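Side-chain contacts in 3-carboxy-cis,cis-muconate cycloisomerase (Pseudomonas putida, PDB 1RE5), which is a cycloisomerase of the fumarase/aspartase superfamily, a largely helical enzyme assembled from four copies of one chain: residues A109-L114 with G318-E323; D231-F236 with E325-I330. All coordinates share one frame; numbering follows the deposited sequence.

Contact 1: residues A109-L114 with G318-E323; sequences AMDTGL and GLWHAE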
loop_
_atom_site.group_PDB
_atom_site.type_symbol
_atom_site.label_atom_id
_atom_site.label_comp_id
_atom_site.label_asym_id
_atom_site.label_seq_id
_atom_site.Cartn_x
_atom_site.Cartn_y
_atom_site.Cartn_z
ATOM N N ALA D 109 -15.718 18.332 -17.441
ATOM C CA ALA D 109 -16.999 18.054 -16.798
ATOM C C ALA D 109 -16.848 17.084 -15.633
ATOM O O ALA D 109 -17.444 17.263 -14.568
ATOM C CB ALA D 109 -17.981 17.497 -17.810
ATOM N N MET D 110 -16.049 16.048 -15.847
ATOM C CA MET D 110 -15.808 15.043 -14.824
ATOM C C MET D 110 -15.068 15.567 -13.576
ATOM O O MET D 110 -15.526 15.370 -12.444
ATOM C CB MET D 110 -15.029 13.904 -15.441
ATOM C CG MET D 110 -15.770 13.219 -16.544
ATOM S SD MET D 110 -14.919 11.698 -16.955
ATOM C CE MET D 110 -14.335 12.111 -18.606
ATOM N N ASP D 111 -13.927 16.223 -13.768
ATOM C CA ASP D 111 -13.188 16.740 -12.625
ATOM C C ASP D 111 -13.970 17.826 -11.890
ATOM O O ASP D 111 -14.009 17.849 -10.657
ATOM C CB ASP D 111 -11.822 17.301 -13.053
ATOM C CG ASP D 111 -10.750 16.226 -13.202
ATOM O OD1 ASP D 111 -11.021 15.033 -12.917
ATOM O OD2 ASP D 111 -9.620 16.588 -13.606
ATOM N N THR D 112 -14.586 18.736 -12.632
ATOM C CA THR D 112 -15.332 19.796 -11.973
ATOM C C THR D 112 -16.516 19.211 -11.231
ATOM O O THR D 112 -16.811 19.623 -10.107
ATOM C CB THR D 112 -15.823 20.852 -12.963
ATOM O OG1 THR D 112 -14.689 21.494 -13.578
ATOM C CG2 THR D 112 -16.675 21.898 -12.231
ATOM N N GLY D 113 -17.185 18.241 -11.850
ATOM C CA GLY D 113 -18.319 17.607 -11.204
ATOM C C GLY D 113 -17.868 16.984 -9.892
ATOM O O GLY D 113 -18.560 17.075 -8.870
ATOM N N LEU D 114 -16.690 16.359 -9.927
ATOM C CA LEU D 114 -16.092 15.709 -8.753
ATOM C C LEU D 114 -15.827 16.769 -7.687
ATOM O O LEU D 114 -16.209 16.603 -6.523
ATOM C CB LEU D 114 -14.755 15.038 -9.130
ATOM C CG LEU D 114 -14.145 13.894 -8.292
ATOM C CD1 LEU D 114 -12.625 13.970 -8.412
ATOM C CD2 LEU D 114 -14.543 13.982 -6.832
ATOM N N GLY D 318 -5.798 4.991 -17.749
ATOM C CA GLY D 318 -5.459 3.975 -16.770
ATOM C C GLY D 318 -5.248 4.616 -15.412
ATOM O O GLY D 318 -6.042 4.411 -14.487
ATOM N N LEU D 319 -4.184 5.406 -15.285
ATOM C CA LEU D 319 -3.887 6.080 -14.022
ATOM C C LEU D 319 -5.042 6.981 -13.602
ATOM O O LEU D 319 -5.455 6.986 -12.433
ATOM C CB LEU D 319 -2.599 6.904 -14.135
ATOM C CG LEU D 319 -1.319 6.144 -14.522
ATOM C CD1 LEU D 319 -0.112 6.973 -14.119
ATOM C CD2 LEU D 319 -1.268 4.784 -13.825
ATOM N N TRP D 320 -5.572 7.741 -14.554
ATOM C CA TRP D 320 -6.693 8.621 -14.268
ATOM C C TRP D 320 -7.931 7.797 -13.934
ATOM O O TRP D 320 -8.680 8.136 -13.025
ATOM C CB TRP D 320 -6.959 9.515 -15.468
ATOM C CG TRP D 320 -8.196 10.355 -15.365
ATOM C CD1 TRP D 320 -8.636 11.049 -14.270
ATOM C CD2 TRP D 320 -9.111 10.665 -16.432
ATOM N NE1 TRP D 320 -9.761 11.772 -14.591
ATOM C CE2 TRP D 320 -10.074 11.557 -15.911
ATOM C CE3 TRP D 320 -9.204 10.277 -17.776
ATOM C CZ2 TRP D 320 -11.123 12.071 -16.692
ATOM C CZ3 TRP D 320 -10.243 10.785 -18.549
ATOM C CH2 TRP D 320 -11.188 11.673 -18.002
ATOM N N HIS D 321 -8.144 6.707 -14.664
ATOM C CA HIS D 321 -9.296 5.851 -14.413
ATOM C C HIS D 321 -9.238 5.291 -12.998
ATOM O O HIS D 321 -10.265 5.121 -12.357
ATOM C CB HIS D 321 -9.333 4.700 -15.413
ATOM C CG HIS D 321 -9.600 5.123 -16.826
ATOM N ND1 HIS D 321 -8.710 5.880 -17.562
ATOM C CD2 HIS D 321 -10.648 4.867 -17.651
ATOM C CE1 HIS D 321 -9.197 6.066 -18.779
ATOM N NE2 HIS D 321 -10.370 5.461 -18.859
ATOM N N ALA D 322 -8.032 5.008 -12.506
ATOM C CA ALA D 322 -7.855 4.467 -11.157
ATOM C C ALA D 322 -8.379 5.381 -10.035
ATOM O O ALA D 322 -8.679 4.911 -8.942
ATOM C CB ALA D 322 -6.386 4.163 -10.917
ATOM N N GLU D 323 -8.481 6.684 -10.285
ATOM C CA GLU D 323 -8.966 7.602 -9.256
ATOM C C GLU D 323 -10.473 7.528 -9.067
ATOM O O GLU D 323 -10.969 7.609 -7.952
ATOM C CB GLU D 323 -8.644 9.057 -9.608
ATOM C CG GLU D 323 -7.253 9.339 -10.134
ATOM C CD GLU D 323 -7.080 10.806 -10.514
ATOM O OE1 GLU D 323 -8.099 11.525 -10.594
ATOM O OE2 GLU D 323 -5.931 11.244 -10.747
#
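M110 CE and D111 OD1 lie at the edge of the W320 indole, near its plane, and E323 OE1 also lies in that plane at the edge. W324, one turn on, adds a second indole in edge-to-face contact. From helix 106-142, M110 reaches the benzo side of the ring: its CE comes to W320 CH2 at 3.2 Å, while M110 SD sits 3.8 Å from W320 CZ2. The sulfur is 4.8 Å from the centroid of the six-membered ring and 60° off its normal, an oblique Met-aromatic contact. The bend at chi3 (-112°) drops the methyl of M110 from the raised sulfur toward the ring edge, and the two side chains cross at about a right angle. W320 extends its indole across to helix 106-142 with CG anti to the backbone N (chi1 173°).

At the pyrrole side, D111 OD1 stands 3.9 Å from W320 NE1, and the carboxylate is nearly perpendicular to the indole. The main polar partner of D111 is R230, whose NH1 makes a salt bridge to D111 OD2. NH2 of the same guanidinium pairs with E323 OE1, so one arginine joins two acids, with D111 OD1 and E323 OE1 5.1 Å apart, and probably eases their mutual repulsion.

The contact thus ties the early part of helix 106-142 to the first turn of helix 319-347. M28 of helix 21-40 and the loop residues N76 and S77 pack on M110, and L233 of helix 231-257 touches both L114 and E323.

Contact 2: residues D231-F236 with E325-I330; sequences DRLVEF and ETLPDI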
loop_
_atom_site.group_PDB
_atom_site.type_symbol
_atom_site.label_atom_id
_atom_site.label_comp_id
_atom_site.label_asym_id
_atom_site.label_seq_id
_atom_site.Cartn_x
_atom_site.Cartn_y
_atom_site.Cartn_z
ATOM N N ASP D 231 -2.181 16.624 -7.613
ATOM C CA ASP D 231 -1.849 16.802 -6.207
ATOM C C ASP D 231 -3.014 17.276 -5.340
ATOM O O ASP D 231 -3.133 16.869 -4.183
ATOM C CB ASP D 231 -0.688 17.768 -6.060
ATOM C CG ASP D 231 -0.986 19.104 -6.666
ATOM O OD1 ASP D 231 -1.012 20.117 -5.929
ATOM O OD2 ASP D 231 -1.210 19.129 -7.890
ATOM N N ARG D 232 -3.876 18.131 -5.884
ATOM C CA ARG D 232 -5.010 18.633 -5.112
ATOM C C ARG D 232 -5.897 17.506 -4.583
ATOM O O ARG D 232 -6.285 17.509 -3.406
ATOM C CB ARG D 232 -5.848 19.606 -5.954
ATOM C CG ARG D 232 -5.199 20.971 -6.146
ATOM C CD ARG D 232 -6.020 21.874 -7.061
ATOM N NE ARG D 232 -5.222 22.286 -8.212
ATOM C CZ ARG D 232 -4.771 23.519 -8.403
ATOM N NH1 ARG D 232 -5.049 24.470 -7.526
ATOM N NH2 ARG D 232 -4.019 23.793 -9.451
ATOM N N LEU D 233 -6.218 16.535 -5.437
ATOM C CA LEU D 233 -7.079 15.427 -5.010
ATOM C C LEU D 233 -6.354 14.482 -4.038
ATOM O O LEU D 233 -6.939 13.978 -3.075
ATOM C CB LEU D 233 -7.572 14.637 -6.230
ATOM C CG LEU D 233 -8.263 15.435 -7.346
ATOM C CD1 LEU D 233 -8.739 14.486 -8.452
ATOM C CD2 LEU D 233 -9.441 16.203 -6.767
ATOM N N VAL D 234 -5.074 14.242 -4.291
ATOM C CA VAL D 234 -4.302 13.358 -3.443
ATOM C C VAL D 234 -4.093 13.980 -2.062
ATOM O O VAL D 234 -4.084 13.272 -1.057
ATOM C CB VAL D 234 -2.963 13.032 -4.097
ATOM C CG1 VAL D 234 -2.151 12.106 -3.214
ATOM C CG2 VAL D 234 -3.223 12.381 -5.448
ATOM N N GLU D 235 -3.937 15.299 -1.995
ATOM C CA GLU D 235 -3.780 15.936 -0.688
ATOM C C GLU D 235 -5.047 15.775 0.152
ATOM O O GLU D 235 -4.978 15.473 1.345
ATOM C CB GLU D 235 -3.487 17.416 -0.826
ATOM C CG GLU D 235 -3.730 18.187 0.453
ATOM C CD GLU D 235 -3.301 19.630 0.334
ATOM O OE1 GLU D 235 -3.715 20.306 -0.639
ATOM O OE2 GLU D 235 -2.544 20.087 1.215
ATOM N N PHE D 236 -6.204 15.994 -0.467
ATOM C CA PHE D 236 -7.477 15.852 0.238
ATOM C C PHE D 236 -7.627 14.428 0.772
ATOM O O PHE D 236 -8.042 14.220 1.914
ATOM C CB PHE D 236 -8.644 16.179 -0.703
ATOM C CG PHE D 236 -9.996 15.982 -0.083
ATOM C CD1 PHE D 236 -10.395 16.744 1.008
ATOM C CD2 PHE D 236 -10.878 15.037 -0.592
ATOM C CE1 PHE D 236 -11.667 16.564 1.583
ATOM C CE2 PHE D 236 -12.152 14.850 -0.020
ATOM C CZ PHE D 236 -12.541 15.616 1.066
ATOM N N GLU D 325 -13.177 5.530 -8.658
ATOM C CA GLU D 325 -13.896 4.913 -7.555
ATOM C C GLU D 325 -13.126 4.981 -6.248
ATOM O O GLU D 325 -13.714 4.904 -5.179
ATOM C CB GLU D 325 -14.213 3.458 -7.897
ATOM C CG GLU D 325 -15.022 3.311 -9.181
ATOM C CD GLU D 325 -16.417 3.916 -9.071
ATOM O OE1 GLU D 325 -16.544 5.084 -8.625
ATOM O OE2 GLU D 325 -17.391 3.218 -9.438
ATOM N N THR D 326 -11.813 5.144 -6.332
ATOM C CA THR D 326 -10.979 5.191 -5.144
ATOM C C THR D 326 -11.237 6.357 -4.202
ATOM O O THR D 326 -11.367 6.163 -2.996
ATOM C CB THR D 326 -9.487 5.188 -5.534
ATOM O OG1 THR D 326 -9.232 4.054 -6.375
ATOM C CG2 THR D 326 -8.594 5.109 -4.297
ATOM N N LEU D 327 -11.299 7.570 -4.737
ATOM C CA LEU D 327 -11.519 8.741 -3.889
ATOM C C LEU D 327 -12.871 8.641 -3.185
ATOM O O LEU D 327 -12.988 8.951 -1.990
ATOM C CB LEU D 327 -11.446 10.028 -4.712
ATOM C CG LEU D 327 -10.620 11.175 -4.128
ATOM C CD1 LEU D 327 -10.755 12.394 -5.025
ATOM C CD2 LEU D 327 -11.084 11.514 -2.735
ATOM N N PRO D 328 -13.916 8.210 -3.908
ATOM C CA PRO D 328 -15.198 8.117 -3.208
ATOM C C PRO D 328 -15.134 7.088 -2.077
ATOM O O PRO D 328 -15.637 7.326 -0.980
ATOM C CB PRO D 328 -16.169 7.730 -4.320
ATOM C CG PRO D 328 -15.572 8.410 -5.515
ATOM C CD PRO D 328 -14.106 8.076 -5.362
ATOM N N ASP D 329 -14.508 5.949 -2.327
ATOM C CA ASP D 329 -14.416 4.944 -1.278
ATOM C C ASP D 329 -13.789 5.514 -0.018
ATOM O O ASP D 329 -14.258 5.250 1.088
ATOM C CB ASP D 329 -13.594 3.736 -1.739
ATOM C CG ASP D 329 -14.419 2.740 -2.516
ATOM O OD1 ASP D 329 -13.874 1.660 -2.858
ATOM O OD2 ASP D 329 -15.613 3.042 -2.785
ATOM N N ILE D 330 -12.720 6.286 -0.187
ATOM C CA ILE D 330 -12.038 6.878 0.955
ATOM C C ILE D 330 -12.999 7.763 1.746
ATOM O O ILE D 330 -13.111 7.633 2.960
ATOM C CB ILE D 330 -10.818 7.699 0.502
ATOM C CG1 ILE D 330 -9.788 6.781 -0.152
ATOM C CG2 ILE D 330 -10.201 8.405 1.696
ATOM C CD1 ILE D 330 -8.633 7.499 -0.797
#
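L233 and L327 mark the nearest approach of the two helical backbones, their CA atoms 8.1 Å apart, with helix 319-347 kinked here, where P328 has no N-H to give to the preceding turn.

L327 is directed toward helix 231-257 and divides its two methyls between two partners. L327 CD1 meets L233 CB at 4.1 Å, so it is the base of the L233 side chain that is touched. The other methyl goes instead to F236: L327 CD2 lies 4.1 Å from F236 CD2, and arrives at the edge of the phenyl, near its plane, not over a face. The two side chains cross at about a right angle. F236 leaves its helix at an angle to the partner, and with its CG anti to the backbone N (chi1 177°) the ring is carried across to L327.

L118 of helix 106-142 packs on both L233 and F236, L122 adds to F236, and C331 of helix 319-347 also touches F236. D231 makes salt bridges to R175 and R179 of the third subunit, and E235 to R179 of that subunit and to R186 of its own chain.

Everything that touches across this pair is aliphatic or aromatic carbon, buried and without a polar link, so the two helices are held here by hydrophobic contact and by the fit of one forked leucine against two neighbours.

Contacts 1 and 2 use successive turns of helix 319-347, and their centres are 10 Å apart. L233 joins them: its CD1 lies 3.9 Å from L114 CD1 and 3.7 Å from E323 OE1, while L114 CD1 also comes within 4.2 Å of L327 CD1. Helices 106-142, 231-257 and 319-347 therefore share one core, with charged groups at the W320 end and carbon-only contacts across the pair at L327. Both contacts also border the second subunit: its T296 packs on L319 and A322, and its R297 on T326. T296 and R297 are among the residues, with P299 and G300, that line the site where 2,3-dihydroxy-1,4-dithiobutane is seen in this entry.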